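Local coordinates for UPF0255 protein frsA (Vibrio vulnificus, PDB 4I4C) that probably hydrolyses carboxylic esters as an alpha/beta-hydrolase-type esterase and does not act as a cofactor-independent pyruvate decarboxylase, at residues Q19-T23 and S24-Q28; T103-G106 and M107-K111; F126-S129 and L130-I134; F303-P306 and Q307-Q310; S369-S372 and D373-V377. All coordinates share one frame; numbering follows the deposited sequence.

In the fold
Contact 1 comes first along the chain, turns the N-terminal loop into the short helix 23-26 and leads into strand 28-29. Contacts 2 and 3 sit mid-way on the successive helices 98-114 and 121-136; their centres are about 9 Å apart, and they touch where Gln110 meets Tyr132. Contact 4 starts the short helix 306-309 after strand 291-295, and contact 5 starts helix 371-379 between strands 358-363 and 385-389. All five are local and run in series, so none nests in or crosses another. Contacts 4 and 5 lie across the chain's centre from contacts 2 and 3. The centres of contacts 4 and 5 are about 17 Å apart, and the two do not touch.

Contact 1. Residues Q19-T23 and S24-Q28; sequences QAKET and SALTQ
Glu22 and Ser24 form a local helix-capping contact where the N-terminal loop enters the short, weakly bonded helix around 23-26. The carboxylate of Glu22 takes two bonds from one residue. Ser24 OG donates to Glu22 OE1 at 2.5 Å, on the syn lone pair, while Ser24 N reaches Glu22 OE2 at 3.0 Å from above the carboxylate plane with a nearly straight N-H (174°). A bend at chi2 (-86°) folds the acid back over the start of the helix, and Thr82 also bonds to OE1. Behind the cap the chain turns tightly through two i to i+3 bonds: Ala25 N donates to Glu22 O at 2.8 Å, and Leu26 N to Thr23 O at 3.2 Å. A water carries the turn onward, donating to Thr23 O and accepting from Thr27 N. Lys21 runs past Leu26 in the opposite sense, its CB 3.6 Å from Leu26 CD2, then bends at its last torsion so that NZ donates to Ala25 O at 3.1 Å, above the carbonyl plane. Thr23 OG1 is held elsewhere, by Asp143. A side chain just before a helix that accepts from a backbone N of its first turn is a helix N-cap, here a glutamate.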
loop_
_atom_site.group_PDB
_atom_site.type_symbol
_atom_site.label_atom_id
_atom_site.label_comp_id
_atom_site.label_asym_id
_atom_site.label_seq_id
_atom_site.Cartn_x
_atom_site.Cartn_y
_atom_site.Cartn_z
ATOM N N GLN A 19 0.060 -17.118 -22.218
ATOM C CA GLN A 19 0.655 -16.133 -23.111
ATOM C C GLN A 19 0.142 -14.730 -22.822
ATOM O O GLN A 19 0.072 -13.907 -23.727
ATOM C CB GLN A 19 0.327 -16.488 -24.561
ATOM C CG GLN A 19 1.499 -16.414 -25.502
ATOM C CD GLN A 19 1.338 -17.346 -26.690
ATOM O OE1 GLN A 19 1.456 -18.569 -26.561
ATOM N NE2 GLN A 19 1.063 -16.774 -27.856
ATOM N N ALA A 20 -0.221 -14.460 -21.573
ATOM C CA ALA A 20 -0.778 -13.153 -21.204
ATOM C C ALA A 20 0.144 -11.980 -21.553
ATOM O O ALA A 20 1.370 -12.111 -21.554
ATOM C CB ALA A 20 -1.145 -13.126 -19.734
ATOM N N LYS A 21 -0.464 -10.841 -21.863
ATOM C CA LYS A 21 0.279 -9.645 -22.226
ATOM C C LYS A 21 1.135 -9.189 -21.038
ATOM O O LYS A 21 0.667 -9.157 -19.901
ATOM C CB LYS A 21 -0.688 -8.541 -22.668
ATOM C CG LYS A 21 -0.073 -7.487 -23.568
ATOM C CD LYS A 21 -1.135 -6.499 -24.051
ATOM C CE LYS A 21 -0.669 -5.722 -25.279
ATOM N NZ LYS A 21 0.603 -4.979 -25.051
ATOM N N GLU A 22 2.392 -8.856 -21.308
ATOM C CA GLU A 22 3.333 -8.544 -20.242
ATOM C C GLU A 22 3.085 -7.164 -19.634
ATOM O O GLU A 22 2.834 -6.185 -20.347
ATOM C CB GLU A 22 4.771 -8.650 -20.740
ATOM C CG GLU A 22 5.809 -8.657 -19.626
ATOM C CD GLU A 22 6.233 -7.257 -19.191
ATOM O OE1 GLU A 22 6.430 -6.390 -20.074
ATOM O OE2 GLU A 22 6.377 -7.028 -17.964
ATOM N N THR A 23 3.198 -7.117 -18.311
ATOM C CA THR A 23 2.928 -5.935 -17.483
ATOM C C THR A 23 3.426 -4.609 -18.043
ATOM O O THR A 23 2.646 -3.662 -18.175
ATOM C CB THR A 23 3.500 -6.129 -16.061
ATOM O OG1 THR A 23 3.052 -7.391 -15.547
ATOM C CG2 THR A 23 3.033 -5.015 -15.115
ATOM N N SER A 24 4.710 -4.527 -18.372
ATOM C CA SER A 24 5.258 -3.257 -18.842
ATOM C C SER A 24 4.696 -2.785 -20.200
ATOM O O SER A 24 4.927 -1.651 -20.605
ATOM C CB SER A 24 6.789 -3.270 -18.849
ATOM O OG SER A 24 7.318 -4.053 -19.914
ATOM N N ALA A 25 3.939 -3.645 -20.875
ATOM C CA ALA A 25 3.466 -3.368 -22.226
ATOM C C ALA A 25 1.982 -3.038 -22.214
ATOM O O ALA A 25 1.412 -2.660 -23.231
ATOM C CB ALA A 25 3.734 -4.590 -23.149
ATOM N N LEU A 26 1.359 -3.173 -21.051
ATOM C CA LEU A 26 -0.090 -3.024 -20.951
ATOM C C LEU A 26 -0.618 -1.617 -21.214
ATOM O O LEU A 26 -1.561 -1.421 -21.979
ATOM C CB LEU A 26 -0.562 -3.519 -19.593
ATOM C CG LEU A 26 -0.438 -5.042 -19.462
ATOM C CD1 LEU A 26 -0.732 -5.465 -18.045
ATOM C CD2 LEU A 26 -1.374 -5.751 -20.443
ATOM N N THR A 27 -0.008 -0.636 -20.567
ATOM C CA THR A 27 -0.521 0.718 -20.606
ATOM C C THR A 27 -0.243 1.329 -21.962
ATOM O O THR A 27 0.878 1.249 -22.472
ATOM C CB THR A 27 0.119 1.564 -19.502
ATOM O OG1 THR A 27 -0.047 0.893 -18.245
ATOM C CG2 THR A 27 -0.514 2.952 -19.428
ATOM N N GLN A 28 -1.276 1.933 -22.542
ATOM C CA GLN A 28 -1.166 2.572 -23.848
ATOM C C GLN A 28 -0.811 4.039 -23.669
ATOM O O GLN A 28 -1.453 4.757 -22.896
ATOM C CB GLN A 28 -2.485 2.449 -24.609
ATOM C CG GLN A 28 -2.882 1.019 -24.927
ATOM C CD GLN A 28 -1.993 0.402 -25.994
ATOM O OE1 GLN A 28 -2.137 0.694 -27.183
ATOM N NE2 GLN A 28 -1.057 -0.441 -25.570
HETATM O O HOH W 1 2.114 -0.981 -18.489
#

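Contact 2. Residues T103-G106 and M107-K111; sequences TRLG and MEHQK
From Thr103 to Lys111 the backbone is about two and a half turns of alpha helix, the middle of helix 98-114, with i to i+4 bonds joining the two segments. Met107 N donates to Thr103 O at 2.8 Å, His109 N to Leu105 O, and Gln110 N to Gly106 O. Glu108 N is less straight: it reaches Arg104 O at 3.2 Å and makes a second, weak bond to Leu105 O.

Two side-chain pairs follow this spacing. Met107 has CG anti to its carbonyl carbon (chi1 -67°) and is extended from there on, which carries its methyl across Thr103: Met107 CE lies 3.7 Å from Thr103 CG2. On the way, Met107 CG passes 3.3 Å from Thr103 O. The hydroxyl of Thr103 is turned elsewhere, to the carbonyl of Ala99. In the second pair, Leu105 and His109 lie side by side and point the same way, the imidazole CD2 being 4.1 Å from Leu105 CG. That CD2 also comes within 3.5 Å of Leu105 O, at an oblique angle to the ring. Helix 64-75 also touches Leu105. Helix 121-136 packs here too, Tyr132 against Thr103 and Met107, Cys131 against Leu105, and Ala128 against the backbone of Gly106, which has no side chain.

The chemistry is thus divided: backbone bonds hold the helix, the side chains meet by van der Waals contact with no hydrogen bond between them, and polar ends find partners beyond the two segments, Thr103 at Ala99, Gln110 at Tyr132 and, weakly, His109 NE2 at Glu66.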
loop_
_atom_site.group_PDB
_atom_site.type_symbol
_atom_site.label_atom_id
_atom_site.label_comp_id
_atom_site.label_asym_id
_atom_site.label_seq_id
_atom_site.Cartn_x
_atom_site.Cartn_y
_atom_site.Cartn_z
ATOM N N THR A 103 4.670 -16.347 -7.756
ATOM C CA THR A 103 3.573 -17.260 -7.438
ATOM C C THR A 103 4.115 -18.634 -7.039
ATOM O O THR A 103 3.570 -19.294 -6.149
ATOM C CB THR A 103 2.579 -17.352 -8.618
ATOM O OG1 THR A 103 1.952 -16.077 -8.792
ATOM C CG2 THR A 103 1.504 -18.387 -8.357
ATOM N N ARG A 104 5.212 -19.046 -7.678
ATOM C CA ARG A 104 5.904 -20.274 -7.291
ATOM C C ARG A 104 6.277 -20.288 -5.823
ATOM O O ARG A 104 6.123 -21.302 -5.156
ATOM C CB ARG A 104 7.195 -20.445 -8.082
ATOM C CG ARG A 104 7.026 -21.038 -9.427
ATOM C CD ARG A 104 8.408 -21.236 -10.046
ATOM N NE ARG A 104 8.817 -22.633 -10.032
ATOM C CZ ARG A 104 9.909 -23.087 -10.640
ATOM N NH1 ARG A 104 10.697 -22.238 -11.292
ATOM N NH2 ARG A 104 10.213 -24.383 -10.602
ATOM N N LEU A 105 6.835 -19.180 -5.345
ATOM C CA LEU A 105 7.196 -19.057 -3.936
ATOM C C LEU A 105 5.943 -19.088 -3.065
ATOM O O LEU A 105 5.915 -19.774 -2.044
ATOM C CB LEU A 105 8.034 -17.790 -3.658
ATOM C CG LEU A 105 8.573 -17.667 -2.226
ATOM C CD1 LEU A 105 9.469 -18.854 -1.806
ATOM C CD2 LEU A 105 9.299 -16.336 -1.986
ATOM N N GLY A 106 4.901 -18.369 -3.473
ATOM C CA GLY A 106 3.621 -18.479 -2.785
ATOM C C GLY A 106 3.126 -19.917 -2.640
ATOM O O GLY A 106 2.687 -20.348 -1.568
ATOM N N MET A 107 3.212 -20.686 -3.717
ATOM C CA MET A 107 2.679 -22.045 -3.685
ATOM C C MET A 107 3.511 -22.963 -2.796
ATOM O O MET A 107 2.997 -23.939 -2.255
ATOM C CB MET A 107 2.533 -22.589 -5.097
ATOM C CG MET A 107 1.466 -21.865 -5.907
ATOM S SD MET A 107 1.444 -22.403 -7.643
ATOM C CE MET A 107 -0.139 -21.750 -8.188
ATOM N N GLU A 108 4.786 -22.621 -2.623
ATOM C CA GLU A 108 5.705 -23.375 -1.783
ATOM C C GLU A 108 5.391 -23.152 -0.307
ATOM O O GLU A 108 5.472 -24.079 0.522
ATOM C CB GLU A 108 7.155 -22.961 -2.075
ATOM C CG GLU A 108 8.197 -23.824 -1.389
ATOM C CD GLU A 108 8.297 -25.231 -1.989
ATOM O OE1 GLU A 108 7.661 -25.505 -3.038
ATOM O OE2 GLU A 108 9.007 -26.065 -1.396
ATOM N N HIS A 109 5.055 -21.910 0.029
ATOM C CA HIS A 109 4.538 -21.612 1.356
ATOM C C HIS A 109 3.200 -22.310 1.568
ATOM O O HIS A 109 2.962 -22.890 2.622
ATOM C CB HIS A 109 4.379 -20.106 1.560
ATOM C CG HIS A 109 5.669 -19.403 1.818
ATOM N ND1 HIS A 109 6.451 -19.679 2.915
ATOM C CD2 HIS A 109 6.325 -18.449 1.117
ATOM C CE1 HIS A 109 7.532 -18.919 2.885
ATOM N NE2 HIS A 109 7.481 -18.166 1.802
ATOM N N GLN A 110 2.325 -22.245 0.569
ATOM C CA GLN A 110 1.005 -22.854 0.704
ATOM C C GLN A 110 1.110 -24.387 0.808
ATOM O O GLN A 110 0.228 -25.021 1.389
ATOM C CB GLN A 110 0.080 -22.416 -0.439
ATOM C CG GLN A 110 -1.403 -22.606 -0.152
ATOM C CD GLN A 110 -2.291 -21.715 -1.006
ATOM O OE1 GLN A 110 -1.843 -21.109 -1.982
ATOM N NE2 GLN A 110 -3.563 -21.629 -0.639
ATOM N N LYS A 111 2.189 -24.965 0.258
ATOM C CA LYS A 111 2.509 -26.394 0.436
ATOM C C LYS A 111 3.002 -26.706 1.850
ATOM O O LYS A 111 2.493 -27.616 2.499
ATOM C CB LYS A 111 3.566 -26.876 -0.570
ATOM C CG LYS A 111 3.005 -27.371 -1.899
ATOM C CD LYS A 111 3.983 -28.316 -2.619
ATOM C CE LYS A 111 4.226 -27.900 -4.071
ATOM N NZ LYS A 111 2.963 -27.768 -4.849
#

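Contact 3. Residues F126-S129 and L130-I134; sequences FSAS and LCYSI
Phe126-Ser129 and Leu130-Ile134 are successive turns in a largely buried part of helix 121-136, joined by four regular i to i+4 bonds of 2.9 to 3.1 Å: Leu130 N to Phe126 O, Cys131 N to Ser127 O, Tyr132 N to Ala128 O and Ser133 N to Ser129 O. Their N-H angles span only 155° to 163°, evidence of an undistorted helix.

Tyr132 carries the side-chain contact. With CG anti to its carbonyl carbon (chi1 -67°), the ring leans back toward the preceding turn while projecting outward. Its CD2 comes 3.1 Å from Ala128 O, which meets the ring obliquely, and its CE2 touches Ala128 CB at 4.2 Å. The methyl of Ala128 thus lies beside the outer CE2 corner, the carbonyl oxygen beside CG and CD2, while the phenol oxygen extends beyond the helix to Gln110 of helix 98-114. Cys131 SG also turns back toward the previous turn, 3.3 Å from Ser127 O.

The serines are held by partners off this stretch or just before it: Ser129 OG by the carbonyl of Ala153, Ser133 OG by Asp208, and Ser127 OG by the carbonyl of Glu123. Phe126, pointing away from the following turn, stacks on Trp210 and meets Tyr157 edge-to-face.

Helix 121-136 packs between the helices before and after it in the chain, 98-114 against Tyr132 and Cys131 and 144-163 against Phe126, Ser129 and Tyr132, with Leu130 and Ile134 touching helix 54-60, as in a helical bundle.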
loop_
_atom_site.group_PDB
_atom_site.type_symbol
_atom_site.label_atom_id
_atom_site.label_comp_id
_atom_site.label_asym_id
_atom_site.label_seq_id
_atom_site.Cartn_x
_atom_site.Cartn_y
_atom_site.Cartn_z
ATOM N N PHE A 126 -0.014 -16.638 5.530
ATOM C CA PHE A 126 0.219 -15.190 5.462
ATOM C C PHE A 126 1.446 -14.894 4.600
ATOM O O PHE A 126 1.418 -13.992 3.773
ATOM C CB PHE A 126 0.378 -14.580 6.861
ATOM C CG PHE A 126 -0.931 -14.320 7.569
ATOM C CD1 PHE A 126 -1.952 -13.630 6.928
ATOM C CD2 PHE A 126 -1.135 -14.760 8.869
ATOM C CE1 PHE A 126 -3.162 -13.393 7.568
ATOM C CE2 PHE A 126 -2.340 -14.521 9.524
ATOM C CZ PHE A 126 -3.354 -13.840 8.870
ATOM N N SER A 127 2.515 -15.668 4.780
ATOM C CA SER A 127 3.674 -15.570 3.893
ATOM C C SER A 127 3.299 -15.779 2.428
ATOM O O SER A 127 3.814 -15.101 1.534
ATOM C CB SER A 127 4.727 -16.599 4.277
ATOM O OG SER A 127 5.281 -16.280 5.526
ATOM N N ALA A 128 2.407 -16.732 2.191
ATOM C CA ALA A 128 1.981 -17.075 0.836
ATOM C C ALA A 128 1.209 -15.919 0.210
ATOM O O ALA A 128 1.431 -15.561 -0.956
ATOM C CB ALA A 128 1.122 -18.319 0.858
ATOM N N SER A 129 0.303 -15.345 1.010
ATOM C CA SER A 129 -0.502 -14.198 0.621
ATOM C C SER A 129 0.377 -13.071 0.147
ATOM O O SER A 129 0.099 -12.442 -0.871
ATOM C CB SER A 129 -1.318 -13.685 1.807
ATOM O OG SER A 129 -2.223 -12.692 1.361
ATOM N N LEU A 130 1.445 -12.825 0.896
ATOM C CA LEU A 130 2.363 -11.736 0.579
ATOM C C LEU A 130 3.094 -12.010 -0.727
ATOM O O LEU A 130 3.282 -11.097 -1.548
ATOM C CB LEU A 130 3.375 -11.563 1.703
ATOM C CG LEU A 130 4.288 -10.359 1.533
ATOM C CD1 LEU A 130 3.456 -9.097 1.407
ATOM C CD2 LEU A 130 5.219 -10.288 2.721
ATOM N N CYS A 131 3.506 -13.263 -0.922
ATOM C CA CYS A 131 4.200 -13.620 -2.160
ATOM C C CYS A 131 3.298 -13.417 -3.367
ATOM O O CYS A 131 3.745 -12.917 -4.389
ATOM C CB CYS A 131 4.732 -15.048 -2.118
ATOM S SG CYS A 131 6.048 -15.245 -0.928
ATOM N N TYR A 132 2.030 -13.803 -3.230
ATOM C CA TYR A 132 1.040 -13.609 -4.276
ATOM C C TYR A 132 0.774 -12.127 -4.576
ATOM O O TYR A 132 0.572 -11.752 -5.733
ATOM C CB TYR A 132 -0.286 -14.279 -3.889
ATOM C CG TYR A 132 -0.244 -15.781 -3.834
ATOM C CD1 TYR A 132 0.478 -16.514 -4.779
ATOM C CD2 TYR A 132 -0.904 -16.473 -2.832
ATOM C CE1 TYR A 132 0.529 -17.887 -4.730
ATOM C CE2 TYR A 132 -0.854 -17.862 -2.772
ATOM C CZ TYR A 132 -0.138 -18.560 -3.729
ATOM O OH TYR A 132 -0.081 -19.940 -3.694
ATOM N N SER A 133 0.723 -11.306 -3.527
ATOM C CA SER A 133 0.568 -9.857 -3.672
ATOM C C SER A 133 1.737 -9.257 -4.452
ATOM O O SER A 133 1.545 -8.499 -5.408
ATOM C CB SER A 133 0.426 -9.177 -2.302
ATOM O OG SER A 133 0.398 -7.762 -2.442
ATOM N N ILE A 134 2.949 -9.599 -4.046
ATOM C CA ILE A 134 4.141 -9.185 -4.791
ATOM C C ILE A 134 4.127 -9.679 -6.251
ATOM O O ILE A 134 4.515 -8.951 -7.173
ATOM C CB ILE A 134 5.414 -9.673 -4.078
ATOM C CG1 ILE A 134 5.549 -8.952 -2.729
ATOM C CG2 ILE A 134 6.631 -9.464 -4.958
ATOM C CD1 ILE A 134 6.470 -9.625 -1.737
#

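Contact 4. Residues F303-P306 and Q307-Q310; sequences FASP and QKLQ
Gln307 folds back over the start of its own helix onto Ser305 and Pro306. Its CB lies 3.7 Å from Pro306 C. CG stands between the backbone N and the carbonyl carbon (chi1 71°), and the chain bends again at chi2 (-67°), which swings CD to 3.9 Å from Ser305 CB. At the tip the amide divides its contacts: OE1 sits 3.2 Å from Pro306 CD, while NE2 rests 3.3 Å from Ser305 CB. Pro306 N carries no hydrogen, so OE1 near it merely packs. This is the N-terminal end of the short helix 306-309, which follows strand 291-295 of the central sheet, with Ser305 at the N-cap position and proline in the first turn. Ser305 makes no cap with its side chain; its OG goes back to the carbonyl of Asp301. Its backbone O accepts from Lys308 N, above the carbonyl plane, and from Leu309 N at 3.0 Å, in the carbonyl plane. Gln310 N closes the next turn on Pro306 O, and Gln310 CG lies 3.1 Å from that oxygen before NE2 goes on to Ser335. Leu309 CD1 reaches Phe303 O at 3.8 Å, and the side chain of Phe303 lies about 4 Å from the bound hexanoic acid.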
loop_
_atom_site.group_PDB
_atom_site.type_symbol
_atom_site.label_atom_id
_atom_site.label_comp_id
_atom_site.label_asym_id
_atom_site.label_seq_id
_atom_site.Cartn_x
_atom_site.Cartn_y
_atom_site.Cartn_z
ATOM N N PHE A 303 3.128 16.130 -5.893
ATOM C CA PHE A 303 1.868 16.319 -6.609
ATOM C C PHE A 303 1.820 17.667 -7.311
ATOM O O PHE A 303 1.217 17.817 -8.378
ATOM C CB PHE A 303 0.686 16.187 -5.647
ATOM C CG PHE A 303 0.375 14.770 -5.274
ATOM C CD1 PHE A 303 0.786 13.724 -6.082
ATOM C CD2 PHE A 303 -0.320 14.481 -4.120
ATOM C CE1 PHE A 303 0.504 12.428 -5.746
ATOM C CE2 PHE A 303 -0.609 13.164 -3.783
ATOM C CZ PHE A 303 -0.192 12.142 -4.597
ATOM N N ALA A 304 2.488 18.636 -6.708
ATOM C CA ALA A 304 2.474 20.002 -7.193
ATOM C C ALA A 304 3.648 20.285 -8.121
ATOM O O ALA A 304 3.858 21.429 -8.514
ATOM C CB ALA A 304 2.491 20.969 -6.007
ATOM N N SER A 305 4.417 19.252 -8.461
ATOM C CA SER A 305 5.582 19.420 -9.343
ATOM C C SER A 305 5.436 18.634 -10.653
ATOM O O SER A 305 5.931 17.507 -10.745
ATOM C CB SER A 305 6.869 18.971 -8.633
ATOM O OG SER A 305 7.048 19.627 -7.385
ATOM N N PRO A 306 4.784 19.231 -11.675
ATOM C CA PRO A 306 4.541 18.539 -12.951
ATOM C C PRO A 306 5.832 18.081 -13.622
ATOM O O PRO A 306 5.884 16.997 -14.229
ATOM C CB PRO A 306 3.862 19.612 -13.811
ATOM C CG PRO A 306 3.255 20.541 -12.827
ATOM C CD PRO A 306 4.222 20.591 -11.684
ATOM N N GLN A 307 6.868 18.907 -13.502
ATOM C CA GLN A 307 8.150 18.610 -14.121
ATOM C C GLN A 307 8.803 17.377 -13.486
ATOM O O GLN A 307 9.570 16.669 -14.133
ATOM C CB GLN A 307 9.078 19.839 -14.062
ATOM C CG GLN A 307 9.628 20.203 -12.674
ATOM C CD GLN A 307 8.564 20.684 -11.690
ATOM O OE1 GLN A 307 7.422 20.967 -12.068
ATOM N NE2 GLN A 307 8.941 20.778 -10.419
ATOM N N LYS A 308 8.497 17.130 -12.213
ATOM C CA LYS A 308 9.022 15.954 -11.519
ATOM C C LYS A 308 8.187 14.718 -11.847
ATOM O O LYS A 308 8.718 13.614 -11.950
ATOM C CB LYS A 308 9.061 16.172 -10.001
ATOM C CG LYS A 308 10.058 17.231 -9.534
ATOM C CD LYS A 308 11.499 16.768 -9.724
ATOM C CE LYS A 308 12.500 17.881 -9.415
ATOM N NZ LYS A 308 12.480 18.296 -7.984
ATOM N N LEU A 309 6.879 14.915 -12.005
ATOM C CA LEU A 309 5.964 13.831 -12.357
ATOM C C LEU A 309 6.272 13.280 -13.750
ATOM O O LEU A 309 6.199 12.068 -13.982
ATOM C CB LEU A 309 4.507 14.304 -12.258
ATOM C CG LEU A 309 4.073 14.628 -10.822
ATOM C CD1 LEU A 309 2.759 15.387 -10.789
ATOM C CD2 LEU A 309 3.964 13.346 -10.016
ATOM N N GLN A 310 6.643 14.176 -14.657
ATOM C CA GLN A 310 6.970 13.813 -16.032
ATOM C C GLN A 310 8.301 13.062 -16.162
ATOM O O GLN A 310 8.635 12.562 -17.234
ATOM C CB GLN A 310 7.004 15.071 -16.894
ATOM C CG GLN A 310 5.655 15.751 -17.039
ATOM C CD GLN A 310 5.769 17.104 -17.713
ATOM O OE1 GLN A 310 6.703 17.339 -18.479
ATOM N NE2 GLN A 310 4.819 18.007 -17.426
#

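Contact 5. Residues S369-S372 and D373-V377; sequences SPYS and DNQMV
Tyr371 and Gln375 pack one turn apart at the start of helix 371-379, the helix of a beta-alpha-beta unit between strands 358-363 and 385-389. The stacking contact is a CH-pi one: Gln375 CG stands 3.9 Å from the centroid of the Tyr371 ring, 18° off its normal, and the amide continues, offset, over the CD2-CE2 rim, its plane turned 21° from the ring. Gln375 CD is 3.4 Å from Tyr371 CE2. The phenol reaches this place because its CG is anti to the backbone N (chi1 -180°), which swings the ring along the helix toward the next turn.

Among the backbone bonds, Gln375 N to Tyr371 O is short at 2.7 Å and nearly along the C=O axis, and Met376 N reaches Ser372 O. At the N-cap position, Pro370 O accepts two weak bonds, from Asp373 N and Asn374 N.

Polar side chains join the loop before the helix to its first turn. Asn374 ND2 donates to Ser369 OG at 3.3 Å, tilted from the amide plane, and that hydroxyl is also bonded to the carbonyl of Ala297. The carboxylate of Asp373 crosses the proline ring, with Asp373 OD2 3.4 Å from Pro370 CD, and its oxygens accept from the backbone N of His300 and Asp301. A water bridges here, donating to Asp373 OD1 at 2.7 Å and lying 3.0 Å from Ser372 OG.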
loop_
_atom_site.group_PDB
_atom_site.type_symbol
_atom_site.label_atom_id
_atom_site.label_comp_id
_atom_site.label_asym_id
_atom_site.label_seq_id
_atom_site.Cartn_x
_atom_site.Cartn_y
_atom_site.Cartn_z
ATOM N N SER A 369 8.253 12.014 -0.249
ATOM C CA SER A 369 7.767 12.602 1.000
ATOM C C SER A 369 8.815 13.463 1.704
ATOM O O SER A 369 9.442 13.024 2.663
ATOM C CB SER A 369 7.315 11.503 1.955
ATOM O OG SER A 369 6.683 12.062 3.087
ATOM N N PRO A 370 9.008 14.696 1.226
ATOM C CA PRO A 370 10.045 15.543 1.825
ATOM C C PRO A 370 9.708 15.943 3.262
ATOM O O PRO A 370 8.551 15.916 3.678
ATOM C CB PRO A 370 10.076 16.770 0.906
ATOM C CG PRO A 370 8.707 16.805 0.261
ATOM C CD PRO A 370 8.292 15.355 0.117
ATOM N N TYR A 371 10.730 16.299 4.022
ATOM C CA TYR A 371 10.539 16.753 5.395
ATOM C C TYR A 371 9.603 17.979 5.422
ATOM O O TYR A 371 8.736 18.096 6.295
ATOM C CB TYR A 371 11.903 17.046 6.036
ATOM C CG TYR A 371 11.854 17.520 7.471
ATOM C CD1 TYR A 371 11.182 16.791 8.441
ATOM C CD2 TYR A 371 12.509 18.683 7.862
ATOM C CE1 TYR A 371 11.145 17.211 9.755
ATOM C CE2 TYR A 371 12.478 19.113 9.181
ATOM C CZ TYR A 371 11.794 18.368 10.123
ATOM O OH TYR A 371 11.744 18.781 11.436
ATOM N N SER A 372 9.767 18.860 4.439
ATOM C CA SER A 372 8.881 20.011 4.260
ATOM C C SER A 372 7.388 19.657 4.182
ATOM O O SER A 372 6.538 20.372 4.720
ATOM C CB SER A 372 9.297 20.803 3.025
ATOM O OG SER A 372 9.458 19.980 1.893
ATOM N N ASP A 373 7.072 18.553 3.526
ATOM C CA ASP A 373 5.699 18.050 3.501
ATOM C C ASP A 373 5.201 17.732 4.916
ATOM O O ASP A 373 4.146 18.222 5.353
ATOM C CB ASP A 373 5.611 16.798 2.628
ATOM C CG ASP A 373 5.223 17.105 1.193
ATOM O OD1 ASP A 373 5.167 18.297 0.834
ATOM O OD2 ASP A 373 4.986 16.149 0.420
ATOM N N ASN A 374 5.980 16.917 5.625
ATOM C CA ASN A 374 5.654 16.506 6.984
ATOM C C ASN A 374 5.660 17.636 8.018
ATOM O O ASN A 374 4.873 17.623 8.962
ATOM C CB ASN A 374 6.561 15.345 7.388
ATOM C CG ASN A 374 6.311 14.126 6.532
ATOM O OD1 ASN A 374 5.173 13.669 6.421
ATOM N ND2 ASN A 374 7.348 13.632 5.872
ATOM N N GLN A 375 6.537 18.614 7.822
ATOM C CA GLN A 375 6.527 19.822 8.639
ATOM C C GLN A 375 5.223 20.604 8.535
ATOM O O GLN A 375 4.712 21.099 9.540
ATOM C CB GLN A 375 7.691 20.729 8.256
ATOM C CG GLN A 375 8.911 20.525 9.113
ATOM C CD GLN A 375 10.062 21.383 8.655
ATOM O OE1 GLN A 375 10.328 21.510 7.452
ATOM N NE2 GLN A 375 10.750 21.990 9.609
ATOM N N MET A 376 4.695 20.720 7.319
ATOM C CA MET A 376 3.405 21.367 7.095
ATOM C C MET A 376 2.305 20.700 7.901
ATOM O O MET A 376 1.579 21.349 8.658
ATOM C CB MET A 376 3.031 21.292 5.624
ATOM C CG MET A 376 3.367 22.518 4.837
ATOM S SD MET A 376 2.313 22.647 3.391
ATOM C CE MET A 376 3.070 21.438 2.326
ATOM N N VAL A 377 2.179 19.393 7.716
ATOM C CA VAL A 377 1.168 18.624 8.423
ATOM C C VAL A 377 1.312 18.815 9.936
ATOM O O VAL A 377 0.327 19.044 10.637
ATOM C CB VAL A 377 1.247 17.118 8.052
ATOM C CG1 VAL A 377 0.396 16.285 8.990
ATOM C CG2 VAL A 377 0.818 16.907 6.603
HETATM O O HOH W 2 6.654 20.497 1.060
#